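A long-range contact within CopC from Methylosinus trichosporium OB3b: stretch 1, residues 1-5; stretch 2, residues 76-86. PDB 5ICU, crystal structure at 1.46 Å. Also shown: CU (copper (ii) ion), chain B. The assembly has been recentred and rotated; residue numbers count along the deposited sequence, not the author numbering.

Stretch 1, residues 1-5: HSFLV
Stretch 2 76-86: KFRVLSSDGHI

The N-terminus of CopC, extended from H1 into a strand at L4 and V5, lies against a strand that begins earlier in the chain and runs through K76 to V79, and against the type I turn S81 to G84 beyond it; 357 Å² is buried, and copper(II) joins the two. H1 to L4 runs opposite in direction to K76 to V79. H1 (psi 132°, chi1 m, chi2 41°) points its CA-CB bond away from stretch 2, yet its ring end comes nearer, and H1 chelates the metal through both its terminal N, 2.0 Å from CU, and its ND1, 2.1 Å from CU. D83, in the turn, supplies OD2, 2.3 Å from CU, and H85 (chi1 m, chi2 148°), just after it, supplies ND1, 2.0 Å from CU; water 1 O follows at 2.4 Å from CU. Shared coordination, not hydrogen bonding, therefore explains why H1 N sits 2.8 Å from D83 OD2 and H1 ND1 3.1 Å from H85 ND1. H1 CA is 5.5 Å from H85 CA; the two imidazoles meet obliquely, planes at 55°, and H85 CB lies over one face of the H1 ring, 3.7 Å from its centroid. D83 (chi1 p) also accepts a bond at OD1 from H85 N (3.2 Å), while G84 N reaches S81 O at 3.0 Å to close the turn; G84 has phi 92°, a conformation suited to glycine.

S2 (phi/psi -99/89°, chi1 m) has S2 CA 5.3 Å from S81 CA, and S2 N donates to S81 OG (2.9 Å, 157°). S81 (chi1 m) passes its own hydrogen from OG to H85 O (2.8 Å), so one hydroxyl links the N-terminal segment to the metal-binding loop. F3 (-77/152°, chi1 m) points away and makes no contact with stretch 2. L4 (-64/133°, chi1 t, chi2 p) turns toward F77 (chi1 p), L4 CB 3.9 Å from F77 CZ, an apolar contact made although L4 CA and F77 CA are 9.5 Å apart.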

ATOM      1  N   HIS A   1      -9.987   6.521  15.128  1.00  9.99           N
ATOM      2  CA  HIS A   1      -9.657   5.752  13.912  1.00  9.67           C
ATOM      3  C   HIS A   1      -8.802   6.589  13.013  1.00  9.10           C
ATOM      4  O   HIS A   1      -9.126   7.761  12.750  1.00 10.05           O
ATOM      5  CB  HIS A   1     -10.917   5.413  13.146  1.00 10.41           C
ATOM      6  CG  HIS A   1     -11.805   4.433  13.826  1.00 11.71           C
ATOM      7  ND1 HIS A   1     -12.069   4.454  15.177  1.00 13.12           N
ATOM      8  CD2 HIS A   1     -12.428   3.351  13.335  1.00 12.99           C
ATOM      9  CE1 HIS A   1     -12.908   3.478  15.463  1.00 13.31           C
ATOM     10  NE2 HIS A   1     -13.143   2.801  14.368  1.00 13.13           N
ATOM     11  N   SER A   2      -7.713   6.000  12.540  1.00  7.67           N
ATOM     12  CA  SER A   2      -6.798   6.644  11.599  1.00  7.28           C
ATOM     13  C   SER A   2      -7.130   6.154  10.229  1.00  6.99           C
ATOM     14  O   SER A   2      -6.662   5.129   9.788  1.00  7.19           O
ATOM     15  CB  SER A   2      -5.374   6.323  11.986  1.00  7.03           C
ATOM     16  OG  SER A   2      -5.108   6.956  13.218  1.00  7.31           O
ATOM     17  N   PHE A   3      -8.049   6.839   9.567  1.00  6.84           N
ATOM     18  CA  PHE A   3      -8.504   6.446   8.235  1.00  6.73           C
ATOM     19  C   PHE A   3      -7.513   6.799   7.151  1.00  6.68           C
ATOM     20  O   PHE A   3      -6.810   7.790   7.251  1.00  6.91           O
ATOM     21  CB  PHE A   3      -9.835   7.127   7.937  1.00  6.95           C
ATOM     22  CG  PHE A   3     -11.001   6.606   8.774  1.00  7.08           C
ATOM     23  CD1 PHE A   3     -11.374   5.276   8.662  1.00  7.04           C
ATOM     24  CD2 PHE A   3     -11.679   7.402   9.674  1.00  7.25           C
ATOM     25  CE1 PHE A   3     -12.411   4.768   9.436  1.00  7.28           C
ATOM     26  CE2 PHE A   3     -12.747   6.879  10.443  1.00  7.50           C
ATOM     27  CZ  PHE A   3     -13.085   5.544  10.279  1.00  7.46           C
ATOM     28  N   LEU A   4      -7.492   6.059   6.045  1.00  6.53           N
ATOM     29  CA  LEU A   4      -6.630   6.421   4.937  1.00  6.74           C
ATOM     30  C   LEU A   4      -7.070   7.769   4.376  1.00  7.30           C
ATOM     31  O   LEU A   4      -8.272   7.989   4.103  1.00  7.31           O
ATOM     32  CB  LEU A   4      -6.753   5.370   3.819  1.00  6.68           C
ATOM     33  CG  LEU A   4      -5.763   5.549   2.667  1.00  6.93           C
ATOM     34  CD1 LEU A   4      -4.318   5.201   3.048  1.00  7.13           C
ATOM     35  CD2 LEU A   4      -6.214   4.708   1.470  1.00  7.07           C
ATOM     36  N   VAL A   5      -6.096   8.673   4.156  1.00  7.64           N
ATOM     37  CA  VAL A   5      -6.399   9.956   3.511  1.00  8.40           C
ATOM     38  C   VAL A   5      -5.617  10.225   2.259  1.00  9.11           C
ATOM     39  O   VAL A   5      -6.005  11.102   1.495  1.00  9.94           O
ATOM     40  CB  VAL A   5      -6.282  11.148   4.483  1.00  8.63           C
ATOM     41  CG1 VAL A   5      -7.266  10.995   5.639  1.00  8.54           C
ATOM     42  CG2 VAL A   5      -4.850  11.351   4.953  1.00  8.65           C
ATOM     43  N   LYS A  76      -4.022  -3.975   0.144  1.00  5.43           N
ATOM     44  CA  LYS A  76      -4.889  -4.012   1.323  1.00  5.39           C
ATOM     45  C   LYS A  76      -4.085  -3.639   2.528  1.00  5.27           C
ATOM     46  O   LYS A  76      -2.879  -3.805   2.552  1.00  5.35           O
ATOM     47  CB  LYS A  76      -5.595  -5.351   1.487  1.00  5.71           C
ATOM     48  CG  LYS A  76      -4.730  -6.552   1.783  1.00  6.00           C
ATOM     49  CD  LYS A  76      -5.542  -7.837   1.961  1.00  6.40           C
ATOM     50  CE  LYS A  76      -4.709  -8.999   2.496  1.00  6.81           C
ATOM     51  NZ  LYS A  76      -5.511 -10.255   2.645  1.00  7.49           N
ATOM     52  N   PHE A  77      -4.757  -3.134   3.542  1.00  4.98           N
ATOM     53  CA  PHE A  77      -4.072  -2.677   4.756  1.00  4.84           C
ATOM     54  C   PHE A  77      -4.931  -2.913   5.967  1.00  4.72           C
ATOM     55  O   PHE A  77      -6.134  -2.826   5.896  1.00  4.70           O
ATOM     56  CB  PHE A  77      -3.579  -1.236   4.651  1.00  4.91           C
ATOM     57  CG  PHE A  77      -4.655  -0.251   4.340  1.00  4.96           C
ATOM     58  CD1 PHE A  77      -4.951   0.053   3.013  1.00  4.96           C
ATOM     59  CD2 PHE A  77      -5.414   0.393   5.332  1.00  5.06           C
ATOM     60  CE1 PHE A  77      -5.956   0.925   2.676  1.00  5.17           C
ATOM     61  CE2 PHE A  77      -6.418   1.291   4.992  1.00  5.17           C
ATOM     62  CZ  PHE A  77      -6.701   1.523   3.667  1.00  5.19           C
ATOM     63  N   ARG A  78      -4.258  -3.169   7.091  1.00  4.67           N
ATOM     64  CA  ARG A  78      -4.952  -3.369   8.338  1.00  5.01           C
ATOM     65  C   ARG A  78      -4.048  -2.786   9.410  1.00  4.92           C
ATOM     66  O   ARG A  78      -2.982  -3.360   9.710  1.00  5.09           O
ATOM     67  CB  ARG A  78      -5.184  -4.851   8.518  1.00  5.20           C
ATOM     68  CG  ARG A  78      -6.210  -5.179   9.678  1.00  5.47           C
ATOM     69  CD  ARG A  78      -6.709  -6.617   9.635  1.00  5.77           C
ATOM     70  NE  ARG A  78      -7.626  -6.901  10.747  1.00  6.12           N
ATOM     71  CZ  ARG A  78      -7.266  -7.198  11.994  1.00  6.27           C
ATOM     72  NH1 ARG A  78      -6.003  -7.277  12.338  1.00  6.34           N
ATOM     73  NH2 ARG A  78      -8.200  -7.411  12.926  1.00  6.61           N
ATOM     74  N   VAL A  79      -4.409  -1.605   9.910  1.00  5.16           N
ATOM     75  CA  VAL A  79      -3.526  -0.813  10.741  1.00  5.30           C
ATOM     76  C   VAL A  79      -4.087  -0.684  12.135  1.00  5.17           C
ATOM     77  O   VAL A  79      -5.305  -0.688  12.322  1.00  5.09           O
ATOM     78  CB  VAL A  79      -3.254   0.591  10.120  1.00  5.67           C
ATOM     79  CG1 VAL A  79      -2.667   0.436   8.715  1.00  5.86           C
ATOM     80  CG2 VAL A  79      -4.500   1.466  10.086  1.00  5.70           C
ATOM     81  N   LEU A  80      -3.174  -0.532  13.090  1.00  5.32           N
ATOM     82  CA  LEU A  80      -3.569  -0.200  14.481  1.00  5.58           C
ATOM     83  C   LEU A  80      -3.387   1.289  14.678  1.00  5.86           C
ATOM     84  O   LEU A  80      -2.285   1.790  14.607  1.00  6.24           O
ATOM     85  CB  LEU A  80      -2.743  -1.009  15.493  1.00  5.71           C
ATOM     86  CG  LEU A  80      -3.151  -0.743  16.958  1.00  6.08           C
ATOM     87  CD1 LEU A  80      -4.564  -1.093  17.251  1.00  6.46           C
ATOM     88  CD2 LEU A  80      -2.203  -1.445  17.865  1.00  6.47           C
ATOM     89  N   SER A  81      -4.497   1.991  14.869  1.00  6.06           N
ATOM     90  CA  SER A  81      -4.465   3.447  15.090  1.00  6.70           C
ATOM     91  C   SER A  81      -3.901   3.766  16.458  1.00  7.65           C
ATOM     92  O   SER A  81      -3.991   2.973  17.382  1.00  7.81           O
ATOM     93  CB  SER A  81      -5.871   4.020  15.001  1.00  6.73           C
ATOM     94  OG  SER A  81      -6.556   3.651  13.805  1.00  6.74           O
ATOM     95  N   SER A  82      -3.378   4.981  16.590  1.00  8.66           N
ATOM     96  CA  SER A  82      -2.787   5.396  17.864  1.00  9.97           C
ATOM     97  C   SER A  82      -3.855   5.498  18.929  1.00 10.75           C
ATOM     98  O   SER A  82      -3.501   5.425  20.127  1.00 12.04           O
ATOM     99  CB  SER A  82      -1.989   6.688  17.702  1.00 10.38           C
ATOM    100  OG  SER A  82      -0.884   6.488  16.820  1.00 11.23           O
ATOM    101  N   ASP A  83      -5.140   5.626  18.576  1.00 11.21           N
ATOM    102  CA  ASP A  83      -6.180   5.687  19.573  1.00 12.03           C
ATOM    103  C   ASP A  83      -6.697   4.321  19.965  1.00 11.50           C
ATOM    104  O   ASP A  83      -7.725   4.224  20.677  1.00 13.72           O
ATOM    105  CB  ASP A  83      -7.319   6.601  19.108  1.00 12.95           C
ATOM    106  CG  ASP A  83      -8.202   5.980  18.042  1.00 13.53           C
ATOM    107  OD1 ASP A  83      -7.784   4.971  17.403  1.00 13.14           O
ATOM    108  OD2 ASP A  83      -9.312   6.538  17.808  1.00 14.32           O
ATOM    109  N   GLY A  84      -6.025   3.250  19.512  1.00 10.55           N
ATOM    110  CA  GLY A  84      -6.352   1.903  19.860  1.00  9.94           C
ATOM    111  C   GLY A  84      -7.297   1.173  18.933  1.00  9.49           C
ATOM    112  O   GLY A  84      -7.665   0.061  19.227  1.00 10.24           O
ATOM    113  N   HIS A  85      -7.730   1.776  17.812  1.00  8.48           N
ATOM    114  CA  HIS A  85      -8.765   1.199  16.937  1.00  8.16           C
ATOM    115  C   HIS A  85      -8.194   0.700  15.651  1.00  7.29           C
ATOM    116  O   HIS A  85      -7.297   1.315  15.073  1.00  7.23           O
ATOM    117  CB  HIS A  85      -9.860   2.227  16.676  1.00  8.54           C
ATOM    118  CG  HIS A  85     -10.426   2.791  17.947  1.00  9.34           C
ATOM    119  ND1 HIS A  85     -10.884   4.074  18.033  1.00 10.03           N
ATOM    120  CD2 HIS A  85     -10.521   2.282  19.198  1.00  9.86           C
ATOM    121  CE1 HIS A  85     -11.258   4.336  19.276  1.00 10.13           C
ATOM    122  NE2 HIS A  85     -11.055   3.260  19.996  1.00 10.29           N
ATOM    123  N   ILE A  86      -8.686  -0.448  15.227  1.00  6.73           N
ATOM    124  CA  ILE A  86      -8.197  -1.091  14.011  1.00  6.42           C
ATOM    125  C   ILE A  86      -8.971  -0.568  12.808  1.00  6.23           C
ATOM    126  O   ILE A  86     -10.193  -0.444  12.849  1.00  6.92           O
ATOM    127  CB  ILE A  86      -8.356  -2.621  14.123  1.00  6.54           C
ATOM    128  CG1 ILE A  86      -7.598  -3.141  15.342  1.00  6.48           C
ATOM    129  CG2 ILE A  86      -7.917  -3.311  12.840  1.00  6.56           C
ATOM    130  CD1 ILE A  86      -8.023  -4.525  15.765  1.00  6.61           C
TER
HETATM  131 CU    CU B 201     -10.863   5.383  16.567  1.00 13.96          CU
HETATM  132  O   HOH W   1     -12.449   6.962  17.355  1.00 18.54           O